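Local coordinates for effector protein Lem4 (lpg1101) (Legionella pneumophila subsp. pneumophila, PDB 6CGK) that acts as a membrane-associated protein tyrosine phosphatase translocated by the bacterium, represented here by its haloacid dehalogenase (HAD) domain, at residues N23-I28 with S94-N99; K89-S94 with I116-G121; E43-K48 with E98-A103. The protein carries 1 engineered substitution. All blocks are in the same frame, centred on the assembly; numbering follows the deposited sequence.

Interaction 1: N23-I28 with S94-N99; sequences NFDGTI and SRNHEN. Engineered in segment 23-28: N23 (natural residue Asp). With MG (magnesium ion), chain C; PO4 (phosphate ion), chain B.
D25 and N96 meet at the phosphate site of a HAD fold. Segment 23-28 carries the first signature loop of the family, DxDxT in its natural form. N23 is an engineered replacement for the first aspartate. S94 follows strand 89-93, at the place of HAD motif II. The tight part lies among F24, D25, S94 and N96, all buried. N96 ND2 donates to D25 OD2 at 2.9 Å, on the syn side of the carboxylate. A weak second bond runs from N96 ND2 to D25 OD1 at 3.2 Å. The two side chains cross at about a right angle, and their carboxylate and amide planes are 45° apart. S94 OG is anti to its backbone N (chi1 174°). There it lies 3.7 Å from F24 CB and donates to phosphate O1 at 2.5 Å. The same hydroxyl accepts from N96 N in an ST turn, which fixes its position. F24 N and D25 N also donate to phosphate O1, so three donors grip one oxygen. Phosphate O4 binds the magnesium ion, together with N23, the D25 carbonyl, D155 and two waters. The solvent side is looser. R95 is exposed, and its extended side chain leads to a salt bridge with D159 and does not touch segment 23-28. Its backbone still serves the site: R95 N donates to phosphate O2 at 2.8 Å, nearly straight at 173°.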
# COMPACT_ATOMS: atom_id res chain seq x y z
N ASN A 23 0.22 -3.47 -2.74
CA ASN A 23 -0.28 -4.55 -1.94
C ASN A 23 0.33 -4.45 -0.54
O ASN A 23 1.37 -3.83 -0.34
CB ASN A 23 0.09 -5.88 -2.60
CG ASN A 23 -0.40 -7.03 -1.85
OD1 ASN A 23 0.40 -7.82 -1.35
ND2 ASN A 23 -1.72 -7.18 -1.78
N PHE A 24 -0.32 -5.08 0.45
CA PHE A 24 0.24 -5.02 1.81
C PHE A 24 0.98 -6.30 2.20
O PHE A 24 2.20 -6.28 2.33
CB PHE A 24 -0.85 -4.73 2.85
CG PHE A 24 -0.31 -4.51 4.24
CD1 PHE A 24 0.31 -3.30 4.56
CD2 PHE A 24 -0.43 -5.49 5.21
CE1 PHE A 24 0.81 -3.09 5.86
CE2 PHE A 24 0.07 -5.29 6.51
CZ PHE A 24 0.70 -4.09 6.83
N ASP A 25 0.27 -7.42 2.38
CA ASP A 25 0.93 -8.62 2.89
C ASP A 25 1.88 -9.17 1.84
O ASP A 25 1.48 -9.45 0.71
CB ASP A 25 -0.09 -9.71 3.24
CG ASP A 25 -1.02 -9.30 4.35
OD1 ASP A 25 -0.52 -8.98 5.44
OD2 ASP A 25 -2.25 -9.28 4.13
N GLY A 26 3.13 -9.34 2.23
CA GLY A 26 4.14 -9.91 1.36
C GLY A 26 4.84 -8.90 0.49
O GLY A 26 5.85 -9.23 -0.14
N THR A 27 4.31 -7.68 0.42
CA THR A 27 4.88 -6.59 -0.34
C THR A 27 5.49 -5.56 0.61
O THR A 27 6.71 -5.38 0.63
CB THR A 27 3.81 -5.95 -1.23
OG1 THR A 27 3.27 -6.96 -2.09
CG2 THR A 27 4.38 -4.85 -2.07
N ILE A 28 4.65 -4.92 1.41
CA ILE A 28 5.14 -4.08 2.50
C ILE A 28 5.67 -4.92 3.67
O ILE A 28 6.64 -4.51 4.32
CB ILE A 28 4.03 -3.10 2.92
CG1 ILE A 28 3.85 -2.03 1.82
CG2 ILE A 28 4.35 -2.42 4.26
CD1 ILE A 28 2.52 -1.35 1.86
N SER A 94 -5.55 -4.21 -0.31
CA SER A 94 -5.20 -5.41 0.45
C SER A 94 -6.45 -6.19 0.80
O SER A 94 -7.49 -5.60 1.11
CB SER A 94 -4.44 -5.04 1.74
OG SER A 94 -4.21 -6.18 2.56
N ARG A 95 -6.33 -7.53 0.82
CA ARG A 95 -7.39 -8.37 1.37
C ARG A 95 -7.32 -8.50 2.89
O ARG A 95 -8.15 -9.24 3.46
CB ARG A 95 -7.35 -9.80 0.80
CG ARG A 95 -7.20 -9.93 -0.67
CD ARG A 95 -7.39 -11.39 -1.08
NE ARG A 95 -7.27 -11.53 -2.53
CZ ARG A 95 -6.13 -11.72 -3.18
NH1 ARG A 95 -4.98 -11.80 -2.50
NH2 ARG A 95 -6.12 -11.85 -4.50
N ASN A 96 -6.38 -7.83 3.54
CA ASN A 96 -6.29 -7.88 4.99
C ASN A 96 -7.20 -6.80 5.60
O ASN A 96 -7.82 -6.00 4.90
CB ASN A 96 -4.83 -7.71 5.42
CG ASN A 96 -4.53 -8.42 6.73
OD1 ASN A 96 -5.36 -8.46 7.63
ND2 ASN A 96 -3.36 -9.05 6.81
N HIS A 97 -7.29 -6.81 6.92
CA HIS A 97 -8.16 -5.91 7.67
C HIS A 97 -7.55 -4.53 7.77
O HIS A 97 -6.35 -4.39 8.00
CB HIS A 97 -8.33 -6.42 9.10
CG HIS A 97 -8.91 -7.80 9.19
ND1 HIS A 97 -10.25 -8.05 9.02
CD2 HIS A 97 -8.32 -8.99 9.44
CE1 HIS A 97 -10.47 -9.35 9.17
NE2 HIS A 97 -9.31 -9.95 9.42
N GLU A 98 -8.41 -3.51 7.65
CA GLU A 98 -7.97 -2.13 7.77
C GLU A 98 -7.24 -1.88 9.08
O GLU A 98 -6.25 -1.13 9.13
CB GLU A 98 -9.19 -1.21 7.69
CG GLU A 98 -8.78 0.23 7.63
CD GLU A 98 -9.96 1.14 7.40
OE1 GLU A 98 -11.05 0.63 7.04
OE2 GLU A 98 -9.80 2.37 7.57
N ASN A 99 -7.77 -2.42 10.18
CA ASN A 99 -7.15 -2.12 11.47
C ASN A 99 -5.83 -2.85 11.66
O ASN A 99 -4.97 -2.40 12.44
CB ASN A 99 -8.13 -2.44 12.60
CG ASN A 99 -9.23 -1.41 12.66
OD1 ASN A 99 -9.00 -0.24 12.31
ND2 ASN A 99 -10.44 -1.82 13.06
MG MG C . 0.30 -9.72 -0.92
P PO4 B . -2.82 -8.73 0.67
O1 PO4 B . -2.40 -7.43 1.35
O2 PO4 B . -3.95 -8.55 -0.34
O3 PO4 B . -3.28 -9.67 1.77
O4 PO4 B . -1.61 -9.38 0.02
O HOH W 1 0.31 -11.71 -0.46
O HOH W 2 -0.81 -10.07 -2.65

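Interaction 2: K89-S94 with I116-G121; sequences KIVIIS and IIYPRG. With PO4 (phosphate ion), chain B.
A beta-alpha-beta unit of the Rossmann-like HAD core brings strands 89-93 and 116-118 side by side, with V91, I92 and I93 in register with I116, I117 and Y118. The strands run parallel, 4.7 Å apart at closest approach. Four backbone hydrogen bonds join them. I116 N donates to I90 O, and I92 N to I116 O. Y118 N then donates to I92 O at 2.7 Å, and S94 N to Y118 O at 2.9 Å. The last bond brings the pairing to S94, next to the phosphate site. V91, I93, I116 and Y118 share one face of the sheet. V91 CG1 is anti to its backbone N (chi1 179°) and meets Y118 CD2 at 3.5 Å. I93 CG1 comes to the edge of the same ring, near its plane, 4.1 Å from Y118 CD2. I116 CG2 lies over one ring face, toward the rim. On the other side of the sheet I92 CB packs 4.3 Å from I117 CG1. Strand 116-118 is an outermost strand of the five, and strand 19-23 pairs with the far side of strand 89-93. Helix 132-140 packs on the V91 and I93 face, where H139 hydrogen-bonds Y118 OH. Helix 98-107 packs against I117.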
# COMPACT_ATOMS: atom_id res chain seq x y z
N LYS A 89 0.66 10.20 -4.40
CA LYS A 89 -0.25 9.63 -3.42
C LYS A 89 0.03 8.14 -3.30
O LYS A 89 0.39 7.49 -4.29
CB LYS A 89 -1.72 9.84 -3.82
CG LYS A 89 -2.21 11.28 -3.67
CD LYS A 89 -2.92 11.47 -2.34
CE LYS A 89 -3.49 12.88 -2.20
NZ LYS A 89 -4.12 13.07 -0.86
N ILE A 90 -0.16 7.62 -2.10
CA ILE A 90 0.02 6.20 -1.79
C ILE A 90 -1.35 5.59 -1.57
O ILE A 90 -2.15 6.12 -0.79
CB ILE A 90 0.88 5.98 -0.53
CG1 ILE A 90 2.22 6.71 -0.67
CG2 ILE A 90 1.02 4.46 -0.24
CD1 ILE A 90 3.12 6.56 0.62
N VAL A 91 -1.61 4.46 -2.24
CA VAL A 91 -2.86 3.72 -2.09
C VAL A 91 -2.48 2.28 -1.74
O VAL A 91 -1.77 1.63 -2.50
CB VAL A 91 -3.72 3.74 -3.37
CG1 VAL A 91 -4.98 2.92 -3.15
CG2 VAL A 91 -4.06 5.14 -3.80
N ILE A 92 -2.94 1.80 -0.58
CA ILE A 92 -2.71 0.40 -0.18
C ILE A 92 -3.96 -0.41 -0.53
O ILE A 92 -5.09 -0.03 -0.16
CB ILE A 92 -2.36 0.27 1.31
CG1 ILE A 92 -1.00 0.93 1.56
CG2 ILE A 92 -2.40 -1.21 1.70
CD1 ILE A 92 -0.55 0.93 3.06
N ILE A 93 -3.80 -1.48 -1.30
CA ILE A 93 -4.93 -2.32 -1.69
C ILE A 93 -4.66 -3.71 -1.15
O ILE A 93 -3.64 -4.33 -1.50
CB ILE A 93 -5.16 -2.36 -3.22
CG1 ILE A 93 -5.33 -0.94 -3.77
CG2 ILE A 93 -6.40 -3.22 -3.53
CD1 ILE A 93 -5.66 -0.93 -5.29
N SER A 94 -5.55 -4.21 -0.31
CA SER A 94 -5.20 -5.41 0.45
C SER A 94 -6.45 -6.19 0.80
O SER A 94 -7.49 -5.60 1.11
CB SER A 94 -4.44 -5.04 1.74
OG SER A 94 -4.21 -6.18 2.56
N ILE A 116 -4.30 6.18 1.41
CA ILE A 116 -5.61 5.59 1.20
C ILE A 116 -5.50 4.08 1.30
O ILE A 116 -4.64 3.46 0.66
CB ILE A 116 -6.18 6.01 -0.16
CG1 ILE A 116 -6.38 7.52 -0.20
CG2 ILE A 116 -7.49 5.25 -0.44
CD1 ILE A 116 -7.13 7.97 -1.40
N ILE A 117 -6.35 3.47 2.12
CA ILE A 117 -6.34 2.03 2.35
C ILE A 117 -7.65 1.46 1.83
O ILE A 117 -8.73 1.84 2.30
CB ILE A 117 -6.14 1.69 3.84
CG1 ILE A 117 -4.80 2.21 4.34
CG2 ILE A 117 -6.29 0.18 4.03
CD1 ILE A 117 -4.67 2.11 5.88
N TYR A 118 -7.55 0.53 0.88
CA TYR A 118 -8.71 -0.22 0.39
C TYR A 118 -8.59 -1.64 0.90
O TYR A 118 -7.81 -2.44 0.35
CB TYR A 118 -8.80 -0.20 -1.13
CG TYR A 118 -9.11 1.15 -1.69
CD1 TYR A 118 -10.26 1.84 -1.32
CD2 TYR A 118 -8.26 1.74 -2.61
CE1 TYR A 118 -10.56 3.14 -1.89
CE2 TYR A 118 -8.56 2.99 -3.18
CZ TYR A 118 -9.69 3.68 -2.80
OH TYR A 118 -9.95 4.93 -3.38
N PRO A 119 -9.30 -1.99 1.97
CA PRO A 119 -9.05 -3.25 2.69
C PRO A 119 -10.17 -4.27 2.54
O PRO A 119 -11.12 -4.03 1.78
CB PRO A 119 -8.94 -2.77 4.13
CG PRO A 119 -10.11 -1.75 4.19
CD PRO A 119 -10.14 -1.08 2.77
N ARG A 120 -10.09 -5.40 3.25
CA ARG A 120 -11.23 -6.29 3.22
C ARG A 120 -12.42 -5.62 3.92
O ARG A 120 -12.26 -4.62 4.64
CB ARG A 120 -10.89 -7.64 3.87
CG ARG A 120 -11.16 -7.70 5.34
CD ARG A 120 -11.06 -9.16 5.91
NE ARG A 120 -12.09 -10.11 5.49
CZ ARG A 120 -13.25 -10.31 6.11
NH1 ARG A 120 -14.11 -11.21 5.65
NH2 ARG A 120 -13.58 -9.60 7.19
N GLY A 121 -13.61 -6.16 3.67
CA GLY A 121 -14.81 -5.67 4.31
C GLY A 121 -14.95 -6.19 5.73
O GLY A 121 -14.17 -7.01 6.22
P PO4 B . -2.82 -8.73 0.67
O1 PO4 B . -2.40 -7.43 1.35
O2 PO4 B . -3.95 -8.55 -0.34
O3 PO4 B . -3.28 -9.67 1.77
O4 PO4 B . -1.61 -9.38 0.02

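Interaction 3: E43-K48 with E98-A103; sequences EALSTK and ENYIKA
L45, S46 and K48 meet N99, Y100 and A103 where helix 40-46 and the residues after it lie against the first turns of helix 98-107. E43 makes no contact across. E43 O accepts from both S46 N and S46 OG, which reach it from the same face. A44 O is used in a similar way, because K48 NZ folds back to donate to it. L45 provides the apolar part and is buried. Its CB lies at the edge of the Y100 ring, in the ring plane. Its CD1 comes 3.7 Å from Y100 CD1, and its CD2 lies 3.7 Å from A103 CB. The Y100 ring is brought there with CG anti to the backbone N (chi1 -178°). L45 O accepts from K48 N and also lies 3.3 Å from N99 CB. S46 provides the polar link through its carbonyl. N99 ND2 donates to S46 O at 3.1 Å, coming from above the carbonyl plane, 44° out of it. A water donates to S46 O at 2.8 Å and accepts from N99 N at 2.9 Å. It thus bridges the carbonyl to an amide in the first turn of helix 98-107. T47 points away. K48 O packs 3.1 Å from N99 CG, without a hydrogen bond to the amide. K48 O also accepts from R54, which touches N99 and A103 from helix 51-55. Helix 40-46 lies between strand 19-23 and strand 89-93 in the chain, consistent with the C1 cap position of HAD phosphatases. The contact joins it to a helix of the core.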
# COMPACT_ATOMS: atom_id res chain seq x y z
N GLU A 43 -6.30 -11.62 13.41
CA GLU A 43 -7.69 -11.66 13.83
C GLU A 43 -7.92 -10.75 15.04
O GLU A 43 -8.94 -10.06 15.12
CB GLU A 43 -8.09 -13.10 14.13
CG GLU A 43 -9.39 -13.19 14.83
CD GLU A 43 -10.57 -13.03 13.89
OE1 GLU A 43 -11.68 -12.78 14.42
OE2 GLU A 43 -10.40 -13.13 12.64
N ALA A 44 -7.00 -10.76 16.01
CA ALA A 44 -7.18 -9.92 17.19
C ALA A 44 -7.18 -8.43 16.83
O ALA A 44 -8.00 -7.65 17.33
CB ALA A 44 -6.06 -10.20 18.20
N LEU A 45 -6.27 -8.02 15.96
CA LEU A 45 -6.20 -6.59 15.60
C LEU A 45 -7.37 -6.15 14.72
O LEU A 45 -7.68 -4.95 14.67
CB LEU A 45 -4.88 -6.26 14.90
CG LEU A 45 -3.73 -6.02 15.88
CD1 LEU A 45 -2.34 -6.16 15.24
CD2 LEU A 45 -3.86 -4.65 16.53
N SER A 46 -8.05 -7.08 14.07
CA SER A 46 -9.03 -6.69 13.06
C SER A 46 -10.10 -5.76 13.62
O SER A 46 -10.61 -4.89 12.91
CB SER A 46 -9.68 -7.96 12.46
OG SER A 46 -10.46 -8.69 13.42
N THR A 47 -10.49 -5.97 14.88
CA THR A 47 -11.57 -5.20 15.47
C THR A 47 -11.08 -4.02 16.31
O THR A 47 -11.88 -3.40 17.02
CB THR A 47 -12.44 -6.12 16.33
OG1 THR A 47 -11.63 -6.82 17.28
CG2 THR A 47 -13.11 -7.17 15.47
N LYS A 48 -9.79 -3.71 16.26
CA LYS A 48 -9.22 -2.67 17.12
C LYS A 48 -9.25 -1.34 16.36
O LYS A 48 -8.35 -1.00 15.57
CB LYS A 48 -7.81 -3.04 17.55
CG LYS A 48 -7.75 -4.38 18.40
CD LYS A 48 -8.76 -4.38 19.53
CE LYS A 48 -8.69 -5.69 20.35
NZ LYS A 48 -9.53 -6.79 19.73
N GLU A 98 -8.41 -3.51 7.65
CA GLU A 98 -7.97 -2.13 7.77
C GLU A 98 -7.24 -1.88 9.08
O GLU A 98 -6.25 -1.13 9.13
CB GLU A 98 -9.19 -1.21 7.69
CG GLU A 98 -8.78 0.23 7.63
CD GLU A 98 -9.96 1.14 7.40
OE1 GLU A 98 -11.05 0.63 7.04
OE2 GLU A 98 -9.80 2.37 7.57
N ASN A 99 -7.77 -2.42 10.18
CA ASN A 99 -7.15 -2.12 11.47
C ASN A 99 -5.83 -2.85 11.66
O ASN A 99 -4.97 -2.40 12.44
CB ASN A 99 -8.13 -2.44 12.60
CG ASN A 99 -9.23 -1.41 12.66
OD1 ASN A 99 -9.00 -0.24 12.31
ND2 ASN A 99 -10.44 -1.82 13.06
N TYR A 100 -5.64 -3.98 10.99
CA TYR A 100 -4.33 -4.63 11.07
C TYR A 100 -3.30 -3.79 10.31
O TYR A 100 -2.17 -3.59 10.77
CB TYR A 100 -4.41 -6.04 10.49
CG TYR A 100 -3.14 -6.84 10.56
CD1 TYR A 100 -2.69 -7.38 11.77
CD2 TYR A 100 -2.38 -7.07 9.40
CE1 TYR A 100 -1.53 -8.14 11.83
CE2 TYR A 100 -1.22 -7.84 9.44
CZ TYR A 100 -0.80 -8.37 10.67
OH TYR A 100 0.34 -9.15 10.74
N ILE A 101 -3.69 -3.32 9.12
CA ILE A 101 -2.80 -2.47 8.33
C ILE A 101 -2.45 -1.22 9.11
O ILE A 101 -1.28 -0.86 9.23
CB ILE A 101 -3.43 -2.16 6.97
CG1 ILE A 101 -3.57 -3.48 6.20
CG2 ILE A 101 -2.59 -1.05 6.25
CD1 ILE A 101 -4.44 -3.37 4.88
N LYS A 102 -3.46 -0.52 9.66
CA LYS A 102 -3.16 0.69 10.44
C LYS A 102 -2.28 0.39 11.63
O LYS A 102 -1.38 1.17 11.97
CB LYS A 102 -4.45 1.37 10.93
CG LYS A 102 -5.28 1.99 9.79
CD LYS A 102 -6.52 2.67 10.34
CE LYS A 102 -7.28 3.44 9.27
NZ LYS A 102 -8.53 3.99 9.88
N ALA A 103 -2.54 -0.74 12.32
CA ALA A 103 -1.74 -1.08 13.47
C ALA A 103 -0.27 -1.23 13.09
O ALA A 103 0.62 -0.74 13.79
CB ALA A 103 -2.27 -2.39 14.10
O HOH W 3 -10.29 -3.87 10.35

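Interaction 1 lies between the sheet pairing of interaction 2 and the helix packing of interaction 3. Interactions 1 and 2 share S94, have centres about 8 Å apart, and both touch the phosphate. They also meet where N96 O lies 2.9 Å from R120 N, a probable hydrogen bond. Interactions 1 and 3 share E98 and N99 on helix 98-107. They also touch where H97 CG packs 3.4 Å from S46 CB and F24 CE2 lies 4.1 Å from Y100 CE2. In interaction 3 the Y100 side chain is about 11 Å from the magnesium ion, against about 7 Å for that of S94, yet about 4 Å from the side chain of D25. Interactions 2 and 3 meet through I117 CD1, 3.8 Å from I101 CG2.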